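Local coordinates for protein glutathione transferase (Phanerochaete chrysosporium, PDB 4F0C) that binds oxidized glutathione disulfide and, as a fungal Ure2p-like glutathione transferase, probably uses glutathione in the handling of small foreign compounds, at residues Phe96-Ile101 against Leu161-Leu166; Thr103-Phe108 against Ile171-Trp176; Asp22-Glu27 against Leu166-Ile171. All coordinates share one frame; numbering follows the deposited sequence.

Contact 1: residues Phe96-Ile101 against Leu161-Leu166. With SO4 (sulfate ion), chain F.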
loop_
_atom_site.group_PDB
_atom_site.type_symbol
_atom_site.label_atom_id
_atom_site.label_comp_id
_atom_site.label_asym_id
_atom_site.label_seq_id
_atom_site.Cartn_x
_atom_site.Cartn_y
_atom_site.Cartn_z
ATOM N N PHE A 96 20.793 -6.316 1.024
ATOM C CA PHE A 96 19.522 -6.650 1.670
ATOM C C PHE A 96 18.993 -5.507 2.538
ATOM O O PHE A 96 17.814 -5.118 2.417
ATOM C CB PHE A 96 19.613 -7.913 2.533
ATOM C CG PHE A 96 18.391 -8.115 3.360
ATOM C CD1 PHE A 96 17.206 -8.516 2.763
ATOM C CD2 PHE A 96 18.386 -7.790 4.703
ATOM C CE1 PHE A 96 16.037 -8.664 3.509
ATOM C CE2 PHE A 96 17.226 -7.941 5.453
ATOM C CZ PHE A 96 16.048 -8.381 4.845
ATOM N N ASP A 97 19.857 -4.956 3.390
ATOM C CA ASP A 97 19.435 -3.895 4.299
ATOM C C ASP A 97 18.851 -2.721 3.540
ATOM O O ASP A 97 17.830 -2.173 3.942
ATOM C CB ASP A 97 20.608 -3.403 5.161
ATOM C CG ASP A 97 21.052 -4.425 6.212
ATOM O OD1 ASP A 97 20.563 -5.581 6.215
ATOM O OD2 ASP A 97 21.942 -4.058 7.016
ATOM N N ASP A 98 19.482 -2.336 2.434
ATOM C CA ASP A 98 18.960 -1.219 1.659
ATOM C C ASP A 98 17.656 -1.606 0.937
ATOM O O ASP A 98 16.704 -0.814 0.877
ATOM C CB ASP A 98 19.986 -0.724 0.622
ATOM C CG ASP A 98 21.163 0.019 1.247
ATOM O OD1 ASP A 98 21.056 0.464 2.404
ATOM O OD2 ASP A 98 22.178 0.204 0.542
ATOM N N LYS A 99 17.617 -2.807 0.363
ATOM C CA LYS A 99 16.416 -3.248 -0.344
ATOM C C LYS A 99 15.170 -3.259 0.541
ATOM O O LYS A 99 14.085 -2.853 0.105
ATOM C CB LYS A 99 16.604 -4.647 -0.937
ATOM C CG LYS A 99 17.478 -4.689 -2.190
ATOM C CD LYS A 99 17.659 -6.153 -2.641
ATOM C CE LYS A 99 18.607 -6.276 -3.813
ATOM N NZ LYS A 99 18.665 -7.738 -4.213
ATOM N N ILE A 100 15.300 -3.758 1.757
ATOM C CA ILE A 100 14.109 -3.859 2.595
ATOM C C ILE A 100 13.620 -2.468 3.014
ATOM O O ILE A 100 12.400 -2.225 3.136
ATOM C CB ILE A 100 14.296 -4.787 3.793
ATOM C CG1 ILE A 100 12.939 -5.073 4.469
ATOM C CG2 ILE A 100 15.391 -4.252 4.790
ATOM C CD1 ILE A 100 11.930 -5.797 3.547
ATOM N N ILE A 101 14.554 -1.539 3.200
ATOM C CA ILE A 101 14.138 -0.181 3.567
ATOM C C ILE A 101 13.559 0.541 2.335
ATOM O O ILE A 101 12.587 1.294 2.444
ATOM C CB ILE A 101 15.334 0.605 4.185
ATOM C CG1 ILE A 101 15.779 -0.077 5.483
ATOM C CG2 ILE A 101 14.961 2.106 4.402
ATOM C CD1 ILE A 101 14.619 -0.267 6.534
ATOM N N LEU A 161 15.411 9.193 0.130
ATOM C CA LEU A 161 14.843 8.354 1.198
ATOM C C LEU A 161 15.740 7.202 1.645
ATOM O O LEU A 161 15.800 6.903 2.826
ATOM C CB LEU A 161 13.477 7.788 0.780
ATOM C CG LEU A 161 12.429 8.901 0.696
ATOM C CD1 LEU A 161 11.135 8.370 0.043
ATOM C CD2 LEU A 161 12.129 9.481 2.075
ATOM N N VAL A 162 16.444 6.562 0.713
ATOM C CA VAL A 162 17.226 5.372 1.075
ATOM C C VAL A 162 18.603 5.423 0.508
ATOM O O VAL A 162 18.781 5.818 -0.643
ATOM C CB VAL A 162 16.560 4.067 0.539
ATOM C CG1 VAL A 162 17.303 2.840 1.082
ATOM C CG2 VAL A 162 15.051 4.040 0.968
ATOM N N ALA A 163 19.586 5.030 1.320
ATOM C CA ALA A 163 20.949 4.813 0.840
ATOM C C ALA A 163 21.615 6.045 0.226
ATOM O O ALA A 163 22.584 5.905 -0.526
ATOM C CB ALA A 163 20.989 3.637 -0.162
ATOM N N ASP A 164 21.088 7.225 0.531
ATOM C CA ASP A 164 21.650 8.491 0.048
ATOM C C ASP A 164 21.807 8.498 -1.476
ATOM O O ASP A 164 22.755 9.078 -2.013
ATOM C CB ASP A 164 23.004 8.799 0.729
ATOM C CG ASP A 164 22.841 9.255 2.174
ATOM O OD1 ASP A 164 21.707 9.585 2.604
ATOM O OD2 ASP A 164 23.866 9.324 2.882
ATOM N N LYS A 165 20.874 7.848 -2.168
ATOM C CA LYS A 165 20.872 7.901 -3.617
ATOM C C LYS A 165 19.431 7.888 -4.105
ATOM O O LYS A 165 18.533 7.343 -3.463
ATOM C CB LYS A 165 21.643 6.707 -4.192
ATOM C CG LYS A 165 21.047 5.358 -3.786
ATOM C CD LYS A 165 21.914 4.146 -4.225
ATOM C CE LYS A 165 21.728 3.825 -5.706
ATOM N NZ LYS A 165 22.570 2.688 -6.138
ATOM N N LEU A 166 19.211 8.487 -5.266
ATOM C CA LEU A 166 17.888 8.466 -5.865
ATOM C C LEU A 166 17.476 7.018 -6.150
ATOM O O LEU A 166 18.252 6.271 -6.749
ATOM C CB LEU A 166 17.934 9.259 -7.179
ATOM C CG LEU A 166 16.733 9.072 -8.098
ATOM C CD1 LEU A 166 15.525 9.732 -7.479
ATOM C CD2 LEU A 166 17.045 9.695 -9.487
HETATM S S SO4 F . 23.391 -8.508 1.066
HETATM O O1 SO4 F . 23.607 -9.790 1.732
HETATM O O2 SO4 F . 22.309 -8.672 0.099
HETATM O O3 SO4 F . 23.054 -7.509 2.074
HETATM O O4 SO4 F . 24.602 -8.091 0.371
#
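Asp98 and Ile101, on the first turns of helix 96-126, meet Val162 and Ala163 in a light van der Waals contact, the loop 161-166 lying along the start of the helix. At the helix start, the backbone N of Phe96 binds a sulfate, probably from the crystallisation liquor: it gives a hydrogen bond of 2.8 Å to O3 and a weak one to O2, an anion placed where the helix dipole would probably attract it. Asp97 bonds through OD1 to Tyr66 OH of the second subunit. Asp98 brings the first contact across: its OD2 lies 3.7 Å from Ala163 CB, while its backbone O is 3.7 Å from Val162 CG1. One turn on, Ile101 has CG2 anti to the backbone N, and this methyl meets Val162 CG2 at 3.9 Å; the other branch leads away, and the residue also packs on Val70 of the second subunit. The loop turns sharply here: Ala163 and Asp164 both have left-handed backbone angles, and Lys165 N gives a backbone hydrogen bond to Val162 O (3.3 Å). Helix 134-155 precedes this loop and helix 168-172 follows it. Val162 also leans on Trp105 of helix 96-126, Leu161 reaches Trp203 of helix 198-209, and Phe96 and Ile100 pack against Lys84 and Ala76 of the second subunit.

Contact 2: residues Thr103-Phe108 against Ile171-Trp176; sequences TQWLFF and ISFVIW. With GDS (oxidized glutathione disulfide), chain B; SO4 (sulfate ion), chain C.
With CG anti to the backbone N (chi1 175°), Phe108 sends its ring to that of Phe173, whose own CG is anti to the carbonyl carbon. Phe108 CD2 approaches the edge of the Phe173 ring in its plane, 3.7 Å from Phe173 CZ. The ring planes are inclined by 51°, with centroids 6.0 Å apart. The same Phe173 CZ lies near the plane of the Trp105 indole, 4.2 Å from CE3 at its edge, so one phenyl tip is shared by two aromatic neighbours. Leu106 adds a second contact, its CD2 lying 3.6 Å from Ser172 CB, while Ser172 OG bonds to Ala169 O. The far edge of the indole is polar: Trp105 NE1 points almost straight (168°) at O3 of a sulfate, probably from the crystallisation liquor, 2.8 Å away, and Gln104 NE2 bonds to O1 of the same ion, which Arg158 of the same chain and Trp72 NE1 of the second subunit also hold. With an alanine in place of Trp105, a gap would probably open beside Phe173 CZ and Val162, leaving the phenyl without its indole neighbour. This is the buried core of the helical C-terminal domain of the glutathione transferase fold, and the chain leads from it to the glutathione pocket, where Trp176 CZ2 lies 3.6 Å from CB5 of the disulfide and Trp176 NE1 bonds to Asn17, itself a ligand-binding residue.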
loop_
_atom_site.group_PDB
_atom_site.type_symbol
_atom_site.label_atom_id
_atom_site.label_comp_id
_atom_site.label_asym_id
_atom_site.label_seq_id
_atom_site.Cartn_x
_atom_site.Cartn_y
_atom_site.Cartn_z
ATOM N N THR A 103 11.865 -0.944 0.118
ATOM C CA THR A 103 10.533 -1.560 0.092
ATOM C C THR A 103 9.588 -0.967 1.147
ATOM O O THR A 103 8.405 -0.726 0.880
ATOM C CB THR A 103 10.647 -3.088 0.201
ATOM O OG1 THR A 103 11.277 -3.553 -0.982
ATOM C CG2 THR A 103 9.281 -3.774 0.304
ATOM N N GLN A 104 10.113 -0.743 2.343
ATOM C CA GLN A 104 9.345 -0.076 3.394
ATOM C C GLN A 104 8.800 1.283 2.912
ATOM O O GLN A 104 7.630 1.577 3.078
ATOM C CB GLN A 104 10.258 0.153 4.590
ATOM C CG GLN A 104 9.669 1.022 5.733
ATOM C CD GLN A 104 10.768 1.474 6.663
ATOM O OE1 GLN A 104 11.074 0.797 7.650
ATOM N NE2 GLN A 104 11.425 2.622 6.314
ATOM N N TRP A 105 9.668 2.117 2.328
ATOM C CA TRP A 105 9.227 3.410 1.828
ATOM C C TRP A 105 8.209 3.265 0.696
ATOM O O TRP A 105 7.282 4.065 0.606
ATOM C CB TRP A 105 10.421 4.282 1.417
ATOM C CG TRP A 105 11.074 4.872 2.663
ATOM C CD1 TRP A 105 12.200 4.422 3.290
ATOM C CD2 TRP A 105 10.580 5.967 3.436
ATOM N NE1 TRP A 105 12.462 5.198 4.407
ATOM C CE2 TRP A 105 11.472 6.150 4.517
ATOM C CE3 TRP A 105 9.476 6.833 3.297
ATOM C CZ2 TRP A 105 11.301 7.171 5.473
ATOM C CZ3 TRP A 105 9.289 7.853 4.264
ATOM C CH2 TRP A 105 10.191 7.989 5.344
ATOM N N LEU A 106 8.382 2.263 -0.165
ATOM C CA LEU A 106 7.371 1.994 -1.205
ATOM C C LEU A 106 6.012 1.627 -0.588
ATOM O O LEU A 106 4.955 2.089 -1.050
ATOM C CB LEU A 106 7.825 0.890 -2.182
ATOM C CG LEU A 106 8.982 1.320 -3.086
ATOM C CD1 LEU A 106 9.660 0.088 -3.753
ATOM C CD2 LEU A 106 8.429 2.271 -4.150
ATOM N N PHE A 107 6.034 0.798 0.446
ATOM C CA PHE A 107 4.785 0.460 1.133
ATOM C C PHE A 107 4.169 1.682 1.777
ATOM O O PHE A 107 2.933 1.816 1.804
ATOM C CB PHE A 107 4.953 -0.681 2.152
ATOM C CG PHE A 107 4.782 -2.058 1.515
ATOM C CD1 PHE A 107 3.495 -2.574 1.267
ATOM C CD2 PHE A 107 5.887 -2.792 1.105
ATOM C CE1 PHE A 107 3.333 -3.829 0.637
ATOM C CE2 PHE A 107 5.740 -4.045 0.487
ATOM C CZ PHE A 107 4.473 -4.561 0.237
ATOM N N PHE A 108 5.010 2.573 2.290
ATOM C CA PHE A 108 4.471 3.822 2.855
ATOM C C PHE A 108 3.806 4.664 1.752
ATOM O O PHE A 108 2.706 5.199 1.929
ATOM C CB PHE A 108 5.539 4.624 3.622
ATOM C CG PHE A 108 5.039 5.980 4.111
ATOM C CD1 PHE A 108 3.858 6.077 4.817
ATOM C CD2 PHE A 108 5.744 7.142 3.836
ATOM C CE1 PHE A 108 3.363 7.345 5.279
ATOM C CE2 PHE A 108 5.276 8.403 4.294
ATOM C CZ PHE A 108 4.077 8.495 5.015
ATOM N N ILE A 171 10.971 8.147 -6.429
ATOM C CA ILE A 171 10.208 8.395 -7.649
ATOM C C ILE A 171 8.728 8.086 -7.425
ATOM O O ILE A 171 7.853 8.781 -7.953
ATOM C CB ILE A 171 10.755 7.571 -8.839
ATOM C CG1 ILE A 171 12.192 8.025 -9.174
ATOM C CG2 ILE A 171 9.844 7.703 -10.086
ATOM C CD1 ILE A 171 12.875 7.094 -10.206
ATOM N N SER A 172 8.459 7.067 -6.609
ATOM C CA SER A 172 7.090 6.598 -6.397
ATOM C C SER A 172 6.177 7.672 -5.803
ATOM O O SER A 172 4.968 7.616 -5.999
ATOM C CB SER A 172 7.082 5.334 -5.495
ATOM O OG SER A 172 7.329 5.718 -4.143
ATOM N N PHE A 173 6.753 8.658 -5.107
ATOM C CA PHE A 173 5.968 9.715 -4.455
ATOM C C PHE A 173 5.657 10.904 -5.354
ATOM O O PHE A 173 4.817 11.747 -4.999
ATOM C CB PHE A 173 6.715 10.293 -3.225
ATOM C CG PHE A 173 6.688 9.409 -2.011
ATOM C CD1 PHE A 173 5.741 9.603 -1.022
ATOM C CD2 PHE A 173 7.642 8.412 -1.831
ATOM C CE1 PHE A 173 5.724 8.790 0.112
ATOM C CE2 PHE A 173 7.630 7.601 -0.710
ATOM C CZ PHE A 173 6.674 7.802 0.284
ATOM N N VAL A 174 6.357 11.006 -6.482
ATOM C CA VAL A 174 6.360 12.253 -7.241
ATOM C C VAL A 174 4.974 12.623 -7.760
ATOM O O VAL A 174 4.524 13.753 -7.556
ATOM C CB VAL A 174 7.375 12.202 -8.413
ATOM C CG1 VAL A 174 7.204 13.441 -9.306
ATOM C CG2 VAL A 174 8.802 12.148 -7.844
ATOM N N ILE A 175 4.293 11.685 -8.429
ATOM C CA ILE A 175 3.062 12.076 -9.147
ATOM C C ILE A 175 1.947 12.549 -8.192
ATOM O O ILE A 175 1.326 13.595 -8.442
ATOM C CB ILE A 175 2.566 11.022 -10.175
ATOM C CG1 ILE A 175 1.477 11.621 -11.086
ATOM C CG2 ILE A 175 2.087 9.723 -9.478
ATOM C CD1 ILE A 175 1.987 12.677 -12.092
ATOM N N TRP A 176 1.741 11.837 -7.079
ATOM C CA TRP A 176 0.732 12.286 -6.115
ATOM C C TRP A 176 1.133 13.579 -5.406
ATOM O O TRP A 176 0.267 14.395 -5.059
ATOM C CB TRP A 176 0.412 11.205 -5.087
ATOM C CG TRP A 176 -0.585 10.174 -5.572
ATOM C CD1 TRP A 176 -0.327 8.862 -5.896
ATOM C CD2 TRP A 176 -1.997 10.369 -5.781
ATOM N NE1 TRP A 176 -1.487 8.247 -6.292
ATOM C CE2 TRP A 176 -2.526 9.139 -6.217
ATOM C CE3 TRP A 176 -2.867 11.462 -5.611
ATOM C CZ2 TRP A 176 -3.880 8.968 -6.513
ATOM C CZ3 TRP A 176 -4.217 11.296 -5.904
ATOM C CH2 TRP A 176 -4.711 10.060 -6.346
HETATM N N1 GDS B . -2.771 0.723 -5.387
HETATM C CA1 GDS B . -3.054 0.842 -6.868
HETATM C C1 GDS B . -1.733 1.149 -7.679
HETATM O OE1 GDS B . -0.836 1.867 -7.145
HETATM O OE2 GDS B . -1.618 0.586 -8.806
HETATM C CB1 GDS B . -4.106 1.966 -7.175
HETATM C CG1 GDS B . -4.387 2.068 -8.692
HETATM C CD1 GDS B . -5.512 3.028 -8.913
HETATM O O1 GDS B . -6.083 3.651 -8.034
HETATM N N2 GDS B . -5.869 3.172 -10.239
HETATM C CA2 GDS B . -6.979 4.055 -10.648
HETATM C C2 GDS B . -8.046 3.254 -11.353
HETATM O O2 GDS B . -7.724 2.390 -12.174
HETATM C CB2 GDS B . -6.503 5.093 -11.692
HETATM S SG2 GDS B . -5.455 6.330 -10.894
HETATM N N3 GDS B . -9.329 3.591 -11.101
HETATM C CA3 GDS B . -10.385 2.892 -11.779
HETATM C C3 GDS B . -11.483 2.489 -10.801
HETATM O OE3 GDS B . -12.571 2.093 -11.274
HETATM O OE4 GDS B . -11.170 2.528 -9.597
HETATM N N4 GDS B . -6.235 5.575 -5.924
HETATM C CA4 GDS B . -5.751 5.360 -4.554
HETATM C C4 GDS B . -4.242 4.982 -4.622
HETATM O OE5 GDS B . -3.544 5.462 -5.552
HETATM O OE6 GDS B . -3.836 4.225 -3.716
HETATM C C5 GDS B . -7.196 6.518 -6.192
HETATM O O5 GDS B . -7.705 7.238 -5.331
HETATM C CA5 GDS B . -7.634 6.695 -7.640
HETATM N N5 GDS B . -9.041 7.180 -7.704
HETATM C CB5 GDS B . -6.683 7.705 -8.291
HETATM S SG5 GDS B . -6.898 7.712 -10.112
HETATM C CA6 GDS B . -12.456 4.863 -7.490
HETATM C C6 GDS B . -13.058 5.481 -6.164
HETATM O OE7 GDS B . -14.226 5.175 -5.843
HETATM O OE8 GDS B . -12.310 6.236 -5.507
HETATM N N6 GDS B . -13.205 3.666 -7.873
HETATM C CB6 GDS B . -12.498 5.976 -8.579
HETATM C CG6 GDS B . -11.413 7.046 -8.383
HETATM C CD6 GDS B . -10.023 6.421 -8.385
HETATM O O6 GDS B . -9.711 5.363 -8.943
HETATM S S SO4 C . 14.152 4.899 7.829
HETATM O O1 SO4 C . 12.793 4.414 8.109
HETATM O O2 SO4 C . 15.133 3.901 8.197
HETATM O O3 SO4 C . 14.452 5.085 6.390
HETATM O O4 SO4 C . 14.297 6.144 8.529
#

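Contact 3: residues Asp22-Glu27 against Leu166-Ile171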
loop_
_atom_site.group_PDB
_atom_site.type_symbol
_atom_site.label_atom_id
_atom_site.label_comp_id
_atom_site.label_asym_id
_atom_site.label_seq_id
_atom_site.Cartn_x
_atom_site.Cartn_y
_atom_site.Cartn_z
ATOM N N ASP A 22 5.568 5.120 -15.972
ATOM C CA ASP A 22 6.045 5.915 -17.111
ATOM C C ASP A 22 7.375 6.632 -16.776
ATOM O O ASP A 22 8.332 6.587 -17.563
ATOM C CB ASP A 22 4.946 6.913 -17.511
ATOM C CG ASP A 22 5.324 7.769 -18.723
ATOM O OD1 ASP A 22 6.023 8.803 -18.554
ATOM O OD2 ASP A 22 4.900 7.403 -19.831
ATOM N N MET A 23 7.439 7.296 -15.614
ATOM C CA MET A 23 8.681 7.981 -15.190
ATOM C C MET A 23 9.880 7.024 -15.152
ATOM O O MET A 23 10.936 7.336 -15.686
ATOM C CB MET A 23 8.518 8.574 -13.790
ATOM C CG MET A 23 7.692 9.842 -13.770
ATOM S SD MET A 23 7.291 10.408 -12.100
ATOM C CE MET A 23 6.065 11.661 -12.524
ATOM N N LEU A 24 9.712 5.873 -14.502
ATOM C CA LEU A 24 10.820 4.916 -14.387
ATOM C C LEU A 24 11.263 4.373 -15.738
ATOM O O LEU A 24 12.460 4.244 -15.999
ATOM C CB LEU A 24 10.480 3.760 -13.417
ATOM C CG LEU A 24 11.562 2.653 -13.357
ATOM C CD1 LEU A 24 12.861 3.253 -12.788
ATOM C CD2 LEU A 24 11.064 1.543 -12.438
ATOM N N LEU A 25 10.300 4.053 -16.600
ATOM C CA LEU A 25 10.649 3.527 -17.924
ATOM C C LEU A 25 11.459 4.573 -18.713
ATOM O O LEU A 25 12.434 4.228 -19.386
ATOM C CB LEU A 25 9.391 3.129 -18.702
ATOM C CG LEU A 25 8.648 1.889 -18.170
ATOM C CD1 LEU A 25 7.309 1.761 -18.881
ATOM C CD2 LEU A 25 9.462 0.613 -18.355
ATOM N N ARG A 26 11.052 5.845 -18.623
ATOM C CA ARG A 26 11.806 6.912 -19.302
ATOM C C ARG A 26 13.203 7.076 -18.707
ATOM O O ARG A 26 14.159 7.260 -19.446
ATOM C CB ARG A 26 11.061 8.249 -19.268
ATOM C CG ARG A 26 9.778 8.252 -20.081
ATOM C CD ARG A 26 9.050 9.630 -20.104
ATOM N NE ARG A 26 7.691 9.376 -20.569
ATOM C CZ ARG A 26 7.320 9.316 -21.843
ATOM N NH1 ARG A 26 8.180 9.603 -22.819
ATOM N NH2 ARG A 26 6.064 8.994 -22.137
ATOM N N GLU A 27 13.306 7.042 -17.374
ATOM C CA GLU A 27 14.611 7.157 -16.692
ATOM C C GLU A 27 15.585 6.077 -17.163
ATOM O O GLU A 27 16.775 6.336 -17.347
ATOM C CB GLU A 27 14.451 7.038 -15.156
ATOM C CG GLU A 27 13.819 8.256 -14.477
ATOM C CD GLU A 27 14.795 9.430 -14.269
ATOM O OE1 GLU A 27 15.837 9.503 -14.939
ATOM O OE2 GLU A 27 14.510 10.286 -13.409
ATOM N N LEU A 166 19.211 8.487 -5.266
ATOM C CA LEU A 166 17.888 8.466 -5.865
ATOM C C LEU A 166 17.476 7.018 -6.150
ATOM O O LEU A 166 18.252 6.271 -6.749
ATOM C CB LEU A 166 17.934 9.259 -7.179
ATOM C CG LEU A 166 16.733 9.072 -8.098
ATOM C CD1 LEU A 166 15.525 9.732 -7.479
ATOM C CD2 LEU A 166 17.045 9.695 -9.487
ATOM N N THR A 167 16.274 6.615 -5.719
ATOM C CA THR A 167 15.735 5.282 -6.071
ATOM C C THR A 167 14.240 5.363 -6.422
ATOM O O THR A 167 13.624 6.435 -6.346
ATOM C CB THR A 167 15.853 4.266 -4.902
ATOM O OG1 THR A 167 15.011 4.688 -3.811
ATOM C CG2 THR A 167 17.316 4.158 -4.413
ATOM N N ILE A 168 13.652 4.231 -6.786
ATOM C CA ILE A 168 12.221 4.195 -7.031
ATOM C C ILE A 168 11.421 4.558 -5.770
ATOM O O ILE A 168 10.261 4.939 -5.894
ATOM C CB ILE A 168 11.756 2.832 -7.605
ATOM C CG1 ILE A 168 12.321 1.656 -6.762
ATOM C CG2 ILE A 168 12.225 2.729 -9.070
ATOM C CD1 ILE A 168 11.548 0.310 -7.007
ATOM N N ALA A 169 12.028 4.465 -4.580
ATOM C CA ALA A 169 11.289 4.927 -3.387
ATOM C C ALA A 169 10.951 6.404 -3.558
ATOM O O ALA A 169 9.808 6.790 -3.360
ATOM C CB ALA A 169 12.047 4.698 -2.083
ATOM N N ASP A 170 11.923 7.223 -3.965
ATOM C CA ASP A 170 11.654 8.652 -4.166
ATOM C C ASP A 170 10.707 8.857 -5.328
ATOM O O ASP A 170 9.748 9.642 -5.237
ATOM C CB ASP A 170 12.962 9.434 -4.427
ATOM C CG ASP A 170 14.029 9.127 -3.385
ATOM O OD1 ASP A 170 13.966 9.740 -2.295
ATOM O OD2 ASP A 170 14.884 8.244 -3.641
ATOM N N ILE A 171 10.971 8.147 -6.429
ATOM C CA ILE A 171 10.208 8.395 -7.649
ATOM C C ILE A 171 8.728 8.086 -7.425
ATOM O O ILE A 171 7.853 8.781 -7.953
ATOM C CB ILE A 171 10.755 7.571 -8.839
ATOM C CG1 ILE A 171 12.192 8.025 -9.174
ATOM C CG2 ILE A 171 9.844 7.703 -10.086
ATOM C CD1 ILE A 171 12.875 7.094 -10.206
#
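This is a buried contact, made by apolar side chains, between the two domains of the glutathione transferase fold: Met23 and Leu24, on helix 18-28 of the thioredoxin-like N-terminal domain, pack against Ile171 and Ile168, in the first turn of helix 168-172 of the helical domain. That turn opens with a capping box made by Thr167 and Asp170, an N-terminal motif well known from this family. Across the domain border, Leu24 has CG anti to its backbone N (chi1 175°), which carries both methyls to Ile168: Leu24 CD1 and CD2 each lie 3.8 Å from Ile168 CG2, so a single methyl sits at the fork of the leucine. One helical turn further on, Ile171 CG2 meets Met23 CB at 4.0 Å, and the methionine chain runs on past it, fully extended. Leu24 also packs on Leu78 and Ile81 of helix 74-85, and Ile168 on Met102 and Leu106 of helix 96-126, which places the pair at a junction of four helices. The cap is likely to steady the turn that presents the two isoleucines. Thr167 OG1 accepts from Ala169 N at 3.1 Å, while Thr167 N donates to Asp170 OD2 at 3.0 Å, using the anti lone pair along a nearly straight line (166°). Asp170 OD1 is taken in turn by Trp203 NE1 and Leu161 N, so both carboxylate oxygens are engaged. Leu166 CD1 and Ile171 CG1, 4.1 Å apart, lie just before and within the turn, where a hydrophobic staple would place them. On the far flank of helix 18-28, Arg26 forms a two-nitrogen salt bridge with Asp22, its NE meeting Asp22 OD1 at 2.7 Å with the oxygen in the guanidinium plane.

The three contacts form a chain through the molecule rather than a single cluster. Contacts 1 and 2 both draw on helix 96-126, their centres about 12 Å apart; contacts 2 and 3 share Ile171 and helix 168-172, with centres about 10 Å apart; contacts 1 and 3 share Leu166, with centres about 14 Å apart. In sequence, contact 1 is nested within the loop closed by contact 3, whereas contact 2 crosses both. Thus the continuous run from Leu161 to Trp176 faces first the start of helix 96-126, then the thioredoxin-like domain, then a later part of helix 96-126. Contacts 1 and 2 also touch the second subunit, so the domain border, the dimer interface and the glutathione pocket are joined by neighbouring parts of one helical domain.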